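Local coordinates for protein teichoic acid D-alanine hydrolase (PDB 5ZH8) that hydrolyses the D-alanyl esters of wall teichoic acid and lipoteichoic acid in Staphylococcus aureus, and affects cell wall structure and methicillin resistance, at residues D150-Y155 with I165-L170; P157-S162 with A195-G200; D169-Q174 with G214-L219; S175-Y180 with R199-K204. One frame throughout, in Å; residues are numbered along the deposited sequence.

Contact 1: residues D150-Y155 with I165-L170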
loop_
_atom_site.group_PDB
_atom_site.type_symbol
_atom_site.label_atom_id
_atom_site.label_comp_id
_atom_site.label_asym_id
_atom_site.label_seq_id
_atom_site.Cartn_x
_atom_site.Cartn_y
_atom_site.Cartn_z
ATOM N N ASP A 150 31.927 -3.230 -16.764
ATOM C CA ASP A 150 31.826 -2.651 -18.107
ATOM C C ASP A 150 30.494 -1.928 -18.275
ATOM O O ASP A 150 29.515 -2.284 -17.617
ATOM C CB ASP A 150 31.952 -3.736 -19.185
ATOM C CG ASP A 150 33.368 -4.263 -19.332
ATOM O OD1 ASP A 150 34.309 -3.669 -18.768
ATOM O OD2 ASP A 150 33.536 -5.286 -20.024
ATOM N N PRO A 151 30.451 -0.915 -19.164
ATOM C CA PRO A 151 29.247 -0.112 -19.349
ATOM C C PRO A 151 28.149 -0.810 -20.148
ATOM O O PRO A 151 28.417 -1.781 -20.852
ATOM C CB PRO A 151 29.760 1.115 -20.105
ATOM C CG PRO A 151 30.925 0.612 -20.870
ATOM C CD PRO A 151 31.558 -0.443 -20.017
ATOM N N VAL A 152 26.923 -0.309 -20.021
ATOM C CA VAL A 152 25.788 -0.838 -20.785
ATOM C C VAL A 152 25.990 -0.648 -22.285
ATOM O O VAL A 152 25.654 -1.531 -23.074
ATOM C CB VAL A 152 24.397 -0.221 -20.415
ATOM C CG1 VAL A 152 23.455 -1.299 -19.905
ATOM C CG2 VAL A 152 24.449 0.950 -19.436
ATOM N N SER A 153 26.528 0.509 -22.661
ATOM C CA SER A 153 26.732 0.851 -24.071
ATOM C C SER A 153 27.572 -0.194 -24.811
ATOM O O SER A 153 27.396 -0.395 -26.007
ATOM C CB SER A 153 27.363 2.244 -24.200
ATOM O OG SER A 153 28.519 2.368 -23.389
ATOM N N LYS A 154 28.473 -0.859 -24.093
ATOM C CA LYS A 154 29.288 -1.931 -24.669
ATOM C C LYS A 154 28.423 -3.078 -25.192
ATOM O O LYS A 154 28.613 -3.538 -26.323
ATOM C CB LYS A 154 30.284 -2.463 -23.635
ATOM C CG LYS A 154 31.336 -3.391 -24.204
ATOM C CD LYS A 154 32.151 -4.017 -23.096
ATOM C CE LYS A 154 33.349 -4.769 -23.660
ATOM N NZ LYS A 154 33.877 -5.763 -22.688
ATOM N N TYR A 155 27.470 -3.523 -24.375
ATOM C CA TYR A 155 26.628 -4.669 -24.719
ATOM C C TYR A 155 25.320 -4.265 -25.395
ATOM O O TYR A 155 24.715 -5.065 -26.109
ATOM C CB TYR A 155 26.342 -5.512 -23.473
ATOM C CG TYR A 155 27.583 -5.813 -22.663
ATOM C CD1 TYR A 155 28.461 -6.829 -23.029
ATOM C CD2 TYR A 155 27.885 -5.063 -21.535
ATOM C CE1 TYR A 155 29.603 -7.085 -22.293
ATOM C CE2 TYR A 155 29.026 -5.318 -20.785
ATOM C CZ TYR A 155 29.883 -6.330 -21.168
ATOM O OH TYR A 155 31.021 -6.585 -20.435
ATOM N N ILE A 165 27.330 4.274 -17.832
ATOM C CA ILE A 165 26.755 3.569 -16.682
ATOM C C ILE A 165 27.254 2.130 -16.634
ATOM O O ILE A 165 26.863 1.329 -17.478
ATOM C CB ILE A 165 25.221 3.480 -16.806
ATOM C CG1 ILE A 165 24.584 4.861 -16.978
ATOM C CG2 ILE A 165 24.627 2.729 -15.614
ATOM C CD1 ILE A 165 23.146 4.790 -17.461
ATOM N N PRO A 166 28.107 1.781 -15.653
ATOM C CA PRO A 166 28.518 0.377 -15.589
ATOM C C PRO A 166 27.344 -0.531 -15.237
ATOM O O PRO A 166 26.415 -0.091 -14.556
ATOM C CB PRO A 166 29.586 0.363 -14.484
ATOM C CG PRO A 166 29.346 1.589 -13.685
ATOM C CD PRO A 166 28.751 2.603 -14.614
ATOM N N LEU A 167 27.382 -1.779 -15.707
ATOM C CA LEU A 167 26.335 -2.755 -15.395
ATOM C C LEU A 167 26.111 -2.850 -13.891
ATOM O O LEU A 167 24.983 -3.036 -13.443
ATOM C CB LEU A 167 26.702 -4.142 -15.925
ATOM C CG LEU A 167 26.693 -4.379 -17.429
ATOM C CD1 LEU A 167 27.126 -5.810 -17.722
ATOM C CD2 LEU A 167 25.314 -4.111 -18.013
ATOM N N LYS A 168 27.197 -2.730 -13.127
ATOM C CA LYS A 168 27.153 -2.817 -11.671
ATOM C C LYS A 168 26.262 -1.743 -11.052
ATOM O O LYS A 168 25.567 -2.016 -10.077
ATOM C CB LYS A 168 28.566 -2.723 -11.082
ATOM C CG LYS A 168 28.622 -3.075 -9.605
ATOM C CD LYS A 168 30.032 -3.111 -9.050
ATOM C CE LYS A 168 30.081 -3.971 -7.792
ATOM N NZ LYS A 168 31.289 -3.732 -6.952
ATOM N N ASP A 169 26.289 -0.535 -11.609
ATOM C CA ASP A 169 25.472 0.568 -11.101
ATOM C C ASP A 169 23.973 0.365 -11.349
ATOM O O ASP A 169 23.149 0.837 -10.570
ATOM C CB ASP A 169 25.940 1.904 -11.691
ATOM C CG ASP A 169 27.250 2.384 -11.090
ATOM O OD1 ASP A 169 27.759 1.725 -10.166
ATOM O OD2 ASP A 169 27.779 3.422 -11.544
ATOM N N LEU A 170 23.623 -0.330 -12.427
ATOM C CA LEU A 170 22.244 -0.746 -12.651
ATOM C C LEU A 170 21.858 -1.812 -11.636
ATOM O O LEU A 170 20.839 -1.703 -10.961
ATOM C CB LEU A 170 22.070 -1.323 -14.051
ATOM C CG LEU A 170 22.368 -0.438 -15.255
ATOM C CD1 LEU A 170 22.402 -1.292 -16.510
ATOM C CD2 LEU A 170 21.325 0.651 -15.396
#
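The phenol ring of Tyr155 carries the methylene chain of Lys154 on one face, with CD of Lys154 offset toward the ring's rim and 3.7 Å above its plane. Leu167 crosses the tyrosine at about a right angle and brings CD1 obliquely to within 3.6 Å of Tyr155 CE2. The tyrosine hydroxyl is held chiefly by the backbone N of Asn147 and makes a weaker bond to Asp150 OD2. That same carboxylate oxygen receives Lys154 NZ at 2.7 Å, from above the carboxylate plane, so the extended lysine can lie along the ring and still reach a charge. Val152 forms the apolar centre: CG1 meets Leu170 CD1 tip to tip at 3.6 Å, while CG2 lies beside Ile165 CB at 3.7 Å. Its branched side chain thus reaches two parts of the other segment at once. The backbones join through two bonds in the carbonyl planes, Leu167 N to Asp150 O at 2.9 Å and 168°, and Val152 N to Ile165 O at 3.0 Å. Pro151 and Pro166 face each other between them; proline, lacking an N-H, suits such a position. With Pro166 as N-cap, Asp150 O satisfies an amide of the first turn of helix 167-171. The motif is a single antiparallel bridge with a non-hydrogen-bonded pair, joining the weakly bonded helical turn 152-155 to helix 167-171 in the helical part of this beta-lactamase-family fold.

Contact 2: residues P157-S162 with A195-G200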
loop_
_atom_site.group_PDB
_atom_site.type_symbol
_atom_site.label_atom_id
_atom_site.label_comp_id
_atom_site.label_asym_id
_atom_site.label_seq_id
_atom_site.Cartn_x
_atom_site.Cartn_y
_atom_site.Cartn_z
ATOM N N PRO A 157 24.558 -1.149 -27.537
ATOM C CA PRO A 157 25.070 0.045 -28.240
ATOM C C PRO A 157 24.125 1.240 -28.300
ATOM O O PRO A 157 24.569 2.378 -28.145
ATOM C CB PRO A 157 25.338 -0.472 -29.653
ATOM C CG PRO A 157 25.637 -1.916 -29.471
ATOM C CD PRO A 157 24.853 -2.386 -28.288
ATOM N N TRP A 158 22.840 0.982 -28.530
ATOM C CA TRP A 158 21.851 2.055 -28.674
ATOM C C TRP A 158 21.474 2.719 -27.348
ATOM O O TRP A 158 21.026 3.865 -27.349
ATOM C CB TRP A 158 20.591 1.577 -29.416
ATOM C CG TRP A 158 19.997 0.292 -28.929
ATOM C CD1 TRP A 158 20.257 -0.962 -29.403
ATOM C CD2 TRP A 158 19.030 0.135 -27.892
ATOM N NE1 TRP A 158 19.516 -1.892 -28.721
ATOM C CE2 TRP A 158 18.752 -1.247 -27.785
ATOM C CE3 TRP A 158 18.371 1.026 -27.035
ATOM C CZ2 TRP A 158 17.844 -1.760 -26.856
ATOM C CZ3 TRP A 158 17.461 0.517 -26.119
ATOM C CH2 TRP A 158 17.207 -0.865 -26.036
ATOM N N PHE A 159 21.663 2.022 -26.227
ATOM C CA PHE A 159 21.412 2.612 -24.917
ATOM C C PHE A 159 22.495 3.639 -24.566
ATOM O O PHE A 159 23.398 3.371 -23.767
ATOM C CB PHE A 159 21.317 1.529 -23.835
ATOM C CG PHE A 159 20.660 2.005 -22.570
ATOM C CD1 PHE A 159 19.282 1.930 -22.429
ATOM C CD2 PHE A 159 21.413 2.543 -21.530
ATOM C CE1 PHE A 159 18.667 2.373 -21.280
ATOM C CE2 PHE A 159 20.802 2.991 -20.370
ATOM C CZ PHE A 159 19.427 2.905 -20.246
ATOM N N LYS A 160 22.396 4.818 -25.178
ATOM C CA LYS A 160 23.359 5.891 -24.962
ATOM C C LYS A 160 22.877 6.826 -23.864
ATOM O O LYS A 160 21.674 7.038 -23.693
ATOM C CB LYS A 160 23.605 6.661 -26.259
ATOM C CG LYS A 160 25.013 6.496 -26.825
ATOM C CD LYS A 160 26.087 6.999 -25.862
ATOM C CE LYS A 160 27.381 7.365 -26.580
ATOM N NZ LYS A 160 28.423 7.810 -25.615
ATOM N N THR A 161 23.830 7.385 -23.122
ATOM C CA THR A 161 23.538 8.121 -21.894
ATOM C C THR A 161 24.596 9.196 -21.638
ATOM O O THR A 161 25.774 8.987 -21.919
ATOM C CB THR A 161 23.459 7.151 -20.692
ATOM O OG1 THR A 161 23.687 7.863 -19.472
ATOM C CG2 THR A 161 24.497 6.035 -20.819
ATOM N N SER A 162 24.164 10.333 -21.092
ATOM C CA SER A 162 25.025 11.513 -20.871
ATOM C C SER A 162 26.408 11.157 -20.305
ATOM O O SER A 162 27.413 11.763 -20.664
ATOM C CB SER A 162 24.339 12.527 -19.930
ATOM O OG SER A 162 22.956 12.248 -19.741
ATOM N N ALA A 195 12.229 3.426 -24.100
ATOM C CA ALA A 195 11.605 4.549 -23.397
ATOM C C ALA A 195 12.529 5.099 -22.309
ATOM O O ALA A 195 12.704 6.315 -22.199
ATOM C CB ALA A 195 10.265 4.137 -22.801
ATOM N N ILE A 196 13.119 4.196 -21.521
ATOM C CA ILE A 196 14.057 4.552 -20.443
ATOM C C ILE A 196 15.291 5.278 -20.969
ATOM O O ILE A 196 15.846 6.149 -20.307
ATOM C CB ILE A 196 14.568 3.280 -19.714
ATOM C CG1 ILE A 196 13.461 2.641 -18.871
ATOM C CG2 ILE A 196 15.774 3.584 -18.832
ATOM C CD1 ILE A 196 13.755 1.205 -18.483
ATOM N N GLN A 197 15.735 4.887 -22.156
ATOM C CA GLN A 197 16.901 5.514 -22.773
ATOM C C GLN A 197 16.616 6.975 -23.133
ATOM O O GLN A 197 17.471 7.830 -22.934
ATOM C CB GLN A 197 17.382 4.702 -23.990
ATOM C CG GLN A 197 18.716 5.143 -24.569
ATOM C CD GLN A 197 18.622 6.320 -25.515
ATOM O OE1 GLN A 197 17.610 6.516 -26.181
ATOM N NE2 GLN A 197 19.687 7.107 -25.582
ATOM N N LYS A 198 15.416 7.255 -23.642
ATOM C CA LYS A 198 15.008 8.628 -23.943
ATOM C C LYS A 198 14.960 9.503 -22.678
ATOM O O LYS A 198 15.449 10.636 -22.687
ATOM C CB LYS A 198 13.657 8.652 -24.680
ATOM C CG LYS A 198 13.266 10.003 -25.265
ATOM C CD LYS A 198 14.168 10.424 -26.415
ATOM C CE LYS A 198 13.606 11.649 -27.124
ATOM N NZ LYS A 198 14.465 12.130 -28.244
ATOM N N ARG A 199 14.377 8.983 -21.599
ATOM C CA ARG A 199 14.303 9.731 -20.348
ATOM C C ARG A 199 15.699 9.984 -19.797
ATOM O O ARG A 199 15.977 11.064 -19.299
ATOM C CB ARG A 199 13.473 8.987 -19.316
ATOM C CG ARG A 199 12.026 8.773 -19.720
ATOM C CD ARG A 199 11.141 8.734 -18.492
ATOM N NE ARG A 199 11.008 10.070 -17.915
ATOM C CZ ARG A 199 10.773 10.336 -16.630
ATOM N NH1 ARG A 199 10.648 9.361 -15.724
ATOM N NH2 ARG A 199 10.676 11.605 -16.238
ATOM N N GLY A 200 16.545 8.957 -19.842
ATOM C CA GLY A 200 17.956 9.090 -19.529
ATOM C C GLY A 200 18.265 9.385 -18.076
ATOM O O GLY A 200 17.557 8.952 -17.157
#
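Gln197 supplies the largest share of the buried surface, and its long, flexible side chain serves both apolar and polar partners. CG stands anti to the backbone N (chi1 -171°), so that the chain extends across to loop 157-162; a bend at chi2 then swings the amide round to the backbone of Lys160. There NE2 donates to Lys160 O at 2.7 Å. The carbonyl oxygen lies near the amide plane of Gln197, but the donor sits 25° above the carbonyl plane, away from a lone-pair direction. A helix side chain therefore satisfies a main-chain acceptor in a loop with no regular secondary structure. Phe159, next in buried area, slides past Gln197 in the opposite direction: its CD1 is 3.7 Å from Gln197 CB, an oblique approach in which ring and amide planes stand 75° apart. At the ring's edge and in its plane, Phe159 CZ meets Ile196 CG2 at 4.0 Å. Phenylalanine suits this buried place because its flat apolar ring can touch two successive helix residues. It is also the centre of an inverse gamma turn, closed by a weak bond from Lys160 N to Trp158 O at 2.7 Å. The contact lays the loop between helices 152-155 and 167-171 along the end of helix 189-199; Phe159 also packs on Val193 of that helix and on Val218 of helix 213-227.

Contact 3: residues D169-Q174 with G214-L219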
loop_
_atom_site.group_PDB
_atom_site.type_symbol
_atom_site.label_atom_id
_atom_site.label_comp_id
_atom_site.label_asym_id
_atom_site.label_seq_id
_atom_site.Cartn_x
_atom_site.Cartn_y
_atom_site.Cartn_z
ATOM N N ASP A 169 26.289 -0.535 -11.609
ATOM C CA ASP A 169 25.472 0.568 -11.101
ATOM C C ASP A 169 23.973 0.365 -11.349
ATOM O O ASP A 169 23.149 0.837 -10.570
ATOM C CB ASP A 169 25.940 1.904 -11.691
ATOM C CG ASP A 169 27.250 2.384 -11.090
ATOM O OD1 ASP A 169 27.759 1.725 -10.166
ATOM O OD2 ASP A 169 27.779 3.422 -11.544
ATOM N N LEU A 170 23.623 -0.330 -12.427
ATOM C CA LEU A 170 22.244 -0.746 -12.651
ATOM C C LEU A 170 21.858 -1.812 -11.636
ATOM O O LEU A 170 20.839 -1.703 -10.961
ATOM C CB LEU A 170 22.070 -1.323 -14.051
ATOM C CG LEU A 170 22.368 -0.438 -15.255
ATOM C CD1 LEU A 170 22.402 -1.292 -16.510
ATOM C CD2 LEU A 170 21.325 0.651 -15.396
ATOM N N MET A 171 22.690 -2.842 -11.542
ATOM C CA MET A 171 22.484 -3.955 -10.622
ATOM C C MET A 171 22.289 -3.491 -9.179
ATOM O O MET A 171 21.446 -4.032 -8.465
ATOM C CB MET A 171 23.675 -4.923 -10.718
ATOM C CG MET A 171 23.602 -6.147 -9.819
ATOM S SD MET A 171 24.219 -5.856 -8.147
ATOM C CE MET A 171 25.979 -5.714 -8.420
ATOM N N LEU A 172 23.059 -2.488 -8.763
ATOM C CA LEU A 172 23.014 -1.981 -7.386
ATOM C C LEU A 172 21.991 -0.852 -7.169
ATOM O O LEU A 172 21.899 -0.315 -6.062
ATOM C CB LEU A 172 24.406 -1.482 -6.956
ATOM C CG LEU A 172 25.568 -2.476 -6.858
ATOM C CD1 LEU A 172 26.877 -1.732 -6.651
ATOM C CD2 LEU A 172 25.356 -3.491 -5.750
ATOM N N HIS A 173 21.228 -0.501 -8.206
ATOM C CA HIS A 173 20.285 0.631 -8.166
ATOM C C HIS A 173 20.957 1.961 -7.823
ATOM O O HIS A 173 20.580 2.615 -6.859
ATOM C CB HIS A 173 19.121 0.366 -7.196
ATOM C CG HIS A 173 18.252 -0.786 -7.589
ATOM N ND1 HIS A 173 17.501 -0.794 -8.746
ATOM C CD2 HIS A 173 17.998 -1.958 -6.964
ATOM C CE1 HIS A 173 16.834 -1.933 -8.822
ATOM N NE2 HIS A 173 17.123 -2.659 -7.757
ATOM N N GLN A 174 21.948 2.351 -8.621
ATOM C CA GLN A 174 22.631 3.637 -8.456
ATOM C C GLN A 174 23.104 4.190 -9.802
ATOM O O GLN A 174 24.191 4.762 -9.909
ATOM C CB GLN A 174 23.807 3.493 -7.487
ATOM C CG GLN A 174 24.832 2.448 -7.901
ATOM C CD GLN A 174 26.020 2.378 -6.955
ATOM O OE1 GLN A 174 25.887 2.587 -5.747
ATOM N NE2 GLN A 174 27.191 2.080 -7.504
ATOM N N GLY A 214 13.289 -0.006 -13.633
ATOM C CA GLY A 214 13.959 0.279 -14.898
ATOM C C GLY A 214 15.369 -0.265 -15.010
ATOM O O GLY A 214 15.758 -0.749 -16.068
ATOM N N ASN A 215 16.133 -0.192 -13.919
ATOM C CA ASN A 215 17.493 -0.713 -13.920
ATOM C C ASN A 215 17.495 -2.164 -14.380
ATOM O O ASN A 215 18.244 -2.531 -15.280
ATOM C CB ASN A 215 18.127 -0.635 -12.530
ATOM C CG ASN A 215 18.524 0.775 -12.131
ATOM O OD1 ASN A 215 19.103 1.542 -12.916
ATOM N ND2 ASN A 215 18.230 1.117 -10.880
ATOM N N TYR A 216 16.650 -2.988 -13.766
ATOM C CA TYR A 216 16.627 -4.412 -14.089
ATOM C C TYR A 216 15.911 -4.731 -15.404
ATOM O O TYR A 216 16.097 -5.816 -15.954
ATOM C CB TYR A 216 16.083 -5.236 -12.917
ATOM C CG TYR A 216 17.166 -5.519 -11.894
ATOM C CD1 TYR A 216 17.774 -4.480 -11.194
ATOM C CD2 TYR A 216 17.612 -6.814 -11.656
ATOM C CE1 TYR A 216 18.771 -4.729 -10.270
ATOM C CE2 TYR A 216 18.611 -7.070 -10.734
ATOM C CZ TYR A 216 19.192 -6.026 -10.049
ATOM O OH TYR A 216 20.194 -6.269 -9.136
ATOM N N LEU A 217 15.117 -3.790 -15.918
ATOM C CA LEU A 217 14.592 -3.906 -17.286
ATOM C C LEU A 217 15.712 -3.731 -18.320
ATOM O O LEU A 217 15.761 -4.459 -19.308
ATOM C CB LEU A 217 13.465 -2.899 -17.545
ATOM C CG LEU A 217 12.200 -3.075 -16.707
ATOM C CD1 LEU A 217 11.228 -1.942 -16.985
ATOM C CD2 LEU A 217 11.541 -4.423 -16.970
ATOM N N VAL A 218 16.609 -2.773 -18.080
ATOM C CA VAL A 218 17.799 -2.578 -18.920
ATOM C C VAL A 218 18.732 -3.786 -18.859
ATOM O O VAL A 218 19.302 -4.191 -19.878
ATOM C CB VAL A 218 18.615 -1.338 -18.469
ATOM C CG1 VAL A 218 19.975 -1.290 -19.164
ATOM C CG2 VAL A 218 17.822 -0.060 -18.704
ATOM N N LEU A 219 18.905 -4.337 -17.659
ATOM C CA LEU A 219 19.730 -5.535 -17.467
ATOM C C LEU A 219 19.134 -6.749 -18.163
ATOM O O LEU A 219 19.864 -7.569 -18.712
ATOM C CB LEU A 219 19.928 -5.849 -15.981
ATOM C CG LEU A 219 20.908 -4.962 -15.209
ATOM C CD1 LEU A 219 20.891 -5.326 -13.733
ATOM C CD2 LEU A 219 22.308 -5.026 -15.795
#
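Two side chains of helix 213-227 satisfy polar atoms at the end of helix 167-171. Tyr216 OH donates to Met171 O at 2.6 Å, on a lone pair in the carbonyl plane, and also takes a weak bond from Gly332 N. Asn215 ND2 gives its hydrogen to His173 ND1 at 3.0 Å, close to the imidazole plane. ND1 thus acts as acceptor, consistent with a proton on NE2. Asn215 suits the place because its amide has a second end: OD1 pairs with Ser175 OG. Both oxygens of Asp169 have partners, OD1 in Gln174 NE2, which comes from above the carboxylate plane at 2.7 Å, and OD2 in a salt bridge to Lys207. Between these bonds, Leu170 CD1 packs on Val218 CG1 at 3.6 Å, and Leu219 CD1 lies over the centre of one Tyr216 face. The helix closes in a Schellman motif, with Gln174 N bonded to Asp169 O at 2.7 Å and His173 at positive phi (58°). Lys130 and Tyr211 border the His173 ring. His173 to Leu177 match the HxSGL element that follows this helix in class C-type beta-lactamase-family proteins, set here against helix 213-227, which starts just after Tyr211.

Contact 4: residues S175-Y180 with R199-K204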
loop_
_atom_site.group_PDB
_atom_site.type_symbol
_atom_site.label_atom_id
_atom_site.label_comp_id
_atom_site.label_asym_id
_atom_site.label_seq_id
_atom_site.Cartn_x
_atom_site.Cartn_y
_atom_site.Cartn_z
ATOM N N SER A 175 22.259 4.040 -10.817
ATOM C CA SER A 175 22.599 4.423 -12.184
ATOM C C SER A 175 22.359 5.904 -12.465
ATOM O O SER A 175 23.025 6.498 -13.312
ATOM C CB SER A 175 21.786 3.582 -13.163
ATOM O OG SER A 175 20.397 3.775 -12.967
ATOM N N GLY A 176 21.400 6.493 -11.759
ATOM C CA GLY A 176 21.008 7.880 -11.994
ATOM C C GLY A 176 19.914 8.015 -13.035
ATOM O O GLY A 176 19.564 9.128 -13.426
ATOM N N LEU A 177 19.363 6.888 -13.474
ATOM C CA LEU A 177 18.251 6.892 -14.414
ATOM C C LEU A 177 16.989 7.342 -13.682
ATOM O O LEU A 177 16.766 6.966 -12.525
ATOM C CB LEU A 177 18.034 5.492 -15.004
ATOM C CG LEU A 177 19.050 4.939 -16.008
ATOM C CD1 LEU A 177 18.869 3.435 -16.139
ATOM C CD2 LEU A 177 18.939 5.612 -17.362
ATOM N N TYR A 178 16.171 8.149 -14.356
ATOM C CA TYR A 178 14.858 8.522 -13.837
ATOM C C TYR A 178 14.042 7.265 -13.562
ATOM O O TYR A 178 14.216 6.246 -14.232
ATOM C CB TYR A 178 14.105 9.417 -14.831
ATOM C CG TYR A 178 14.586 10.852 -14.868
ATOM C CD1 TYR A 178 14.220 11.752 -13.872
ATOM C CD2 TYR A 178 15.390 11.314 -15.904
ATOM C CE1 TYR A 178 14.652 13.066 -13.902
ATOM C CE2 TYR A 178 15.832 12.627 -15.938
ATOM C CZ TYR A 178 15.459 13.497 -14.933
ATOM O OH TYR A 178 15.887 14.801 -14.956
ATOM N N LYS A 179 13.155 7.338 -12.571
ATOM C CA LYS A 179 12.328 6.190 -12.206
ATOM C C LYS A 179 11.450 5.784 -13.386
ATOM O O LYS A 179 10.911 6.642 -14.082
ATOM C CB LYS A 179 11.473 6.497 -10.977
ATOM C CG LYS A 179 11.439 5.370 -9.953
ATOM C CD LYS A 179 10.602 5.745 -8.736
ATOM C CE LYS A 179 10.297 4.522 -7.880
ATOM N NZ LYS A 179 9.494 4.856 -6.669
ATOM N N TYR A 180 11.318 4.475 -13.600
ATOM C CA TYR A 180 10.624 3.937 -14.754
ATOM C C TYR A 180 9.160 4.283 -14.623
ATOM O O TYR A 180 8.508 3.937 -13.639
ATOM C CB TYR A 180 10.760 2.424 -14.854
ATOM C CG TYR A 180 10.030 1.819 -16.039
ATOM C CD1 TYR A 180 10.402 2.134 -17.336
ATOM C CD2 TYR A 180 8.977 0.923 -15.863
ATOM C CE1 TYR A 180 9.751 1.580 -18.429
ATOM C CE2 TYR A 180 8.324 0.362 -16.949
ATOM C CZ TYR A 180 8.713 0.693 -18.231
ATOM O OH TYR A 180 8.058 0.140 -19.305
ATOM N N ARG A 199 14.377 8.983 -21.599
ATOM C CA ARG A 199 14.303 9.731 -20.348
ATOM C C ARG A 199 15.699 9.984 -19.797
ATOM O O ARG A 199 15.977 11.064 -19.299
ATOM C CB ARG A 199 13.473 8.987 -19.316
ATOM C CG ARG A 199 12.026 8.773 -19.720
ATOM C CD ARG A 199 11.141 8.734 -18.492
ATOM N NE ARG A 199 11.008 10.070 -17.915
ATOM C CZ ARG A 199 10.773 10.336 -16.630
ATOM N NH1 ARG A 199 10.648 9.361 -15.724
ATOM N NH2 ARG A 199 10.676 11.605 -16.238
ATOM N N GLY A 200 16.545 8.957 -19.842
ATOM C CA GLY A 200 17.956 9.090 -19.529
ATOM C C GLY A 200 18.265 9.385 -18.076
ATOM O O GLY A 200 17.557 8.952 -17.157
ATOM N N ILE A 201 19.332 10.154 -17.878
ATOM C CA ILE A 201 19.926 10.378 -16.553
ATOM C C ILE A 201 19.331 11.586 -15.839
ATOM O O ILE A 201 18.927 12.565 -16.468
ATOM C CB ILE A 201 21.480 10.486 -16.658
ATOM C CG1 ILE A 201 22.109 9.145 -16.300
ATOM C CG2 ILE A 201 22.096 11.518 -15.712
ATOM C CD1 ILE A 201 21.588 7.996 -17.130
ATOM N N ASP A 202 19.293 11.491 -14.515
ATOM C CA ASP A 202 18.906 12.590 -13.647
ATOM C C ASP A 202 20.151 13.049 -12.878
ATOM O O ASP A 202 20.613 12.339 -11.975
ATOM C CB ASP A 202 17.818 12.126 -12.685
ATOM C CG ASP A 202 17.310 13.239 -11.801
ATOM O OD1 ASP A 202 17.334 14.409 -12.232
ATOM O OD2 ASP A 202 16.875 12.939 -10.671
ATOM N N PRO A 203 20.718 14.217 -13.250
ATOM C CA PRO A 203 22.016 14.629 -12.714
ATOM C C PRO A 203 22.128 14.587 -11.200
ATOM O O PRO A 203 23.074 13.999 -10.702
ATOM C CB PRO A 203 22.169 16.059 -13.224
ATOM C CG PRO A 203 21.451 16.054 -14.525
ATOM C CD PRO A 203 20.327 15.064 -14.392
ATOM N N LYS A 204 21.179 15.191 -10.486
ATOM C CA LYS A 204 21.218 15.261 -9.016
ATOM C C LYS A 204 21.271 13.881 -8.350
ATOM O O LYS A 204 21.873 13.725 -7.292
ATOM C CB LYS A 204 20.034 16.080 -8.474
ATOM C CG LYS A 204 18.644 15.487 -8.695
ATOM C CD LYS A 204 17.542 16.406 -8.170
ATOM C CE LYS A 204 17.388 17.684 -8.992
ATOM N NZ LYS A 204 17.103 17.413 -10.429
#
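Tyr178 lays one face of its ring over the side chain of Asp202, whose CB makes a CH-pi contact 3.6 Å from the ring centroid. The carboxylate continues along that face, its plane 24° from the ring's, and brings OD1 to 3.1 Å from the Tyr178 OH. CG of Asp202 stands anti to its backbone N (chi1 -177°), which places CB and carboxylate together under the ring; OD1 also has Lys204 NZ as a salt-bridge partner at 3.5 Å. A flat, long residue suits the place of Tyr178, since the ring covers the aspartate while its in-plane edge lies against Arg199 O. Arg199, bent at chi3, turns a face of its guanidinium to Tyr178 CB, 3.6 Å above the plane and toward the rim, and has Lys179 O at its edge. On the inner side, Leu177 CD2 meets Ile201 CD1 at 3.6 Å. The main chains are joined by Asp202 N to Gly176 O at 2.6 Å and Tyr178 N to Gly200 O at 3.2 Å, both nearly along the C=O axis. Glycine suits both acceptor positions: Gly176 and Gly200 have positive phi, and a CB on Gly176 would crowd Ile201 CG1 and the carbonyl O of Ser175. Gly200 is the first residue beyond helix 189-199. Leu177 and Ile201 form the non-hydrogen-bonded pair of a single antiparallel bridge. Here it fastens the SGL loop of the beta-lactamase family to the loop after helix 189-199, while Asn212, next to Tyr211, bonds to Tyr178 O and Tyr180 N.

Overall arrangement
The four contacts form one continuous cluster on the same side of the chain's centre. Contacts 1 and 3 have centres about 9 Å apart and share Leu170; Val218 CG1 of contact 3 meets Val152 CG1 at 3.6 Å. The ring of Phe159 links contact 2 to all the others, touching Val152, Val218 and Leu177. Contacts 2 and 4, about 10 Å apart between centres, share the end of helix 189-199. Contact 4 is nested within the loop that contact 3 closes, and the two meet at Ser175 and Asn215. Contact 3 borders Lys130, in an SxxK sequence, and Tyr211, at the position of the family's YxN tyrosine, which probably belong to the active site.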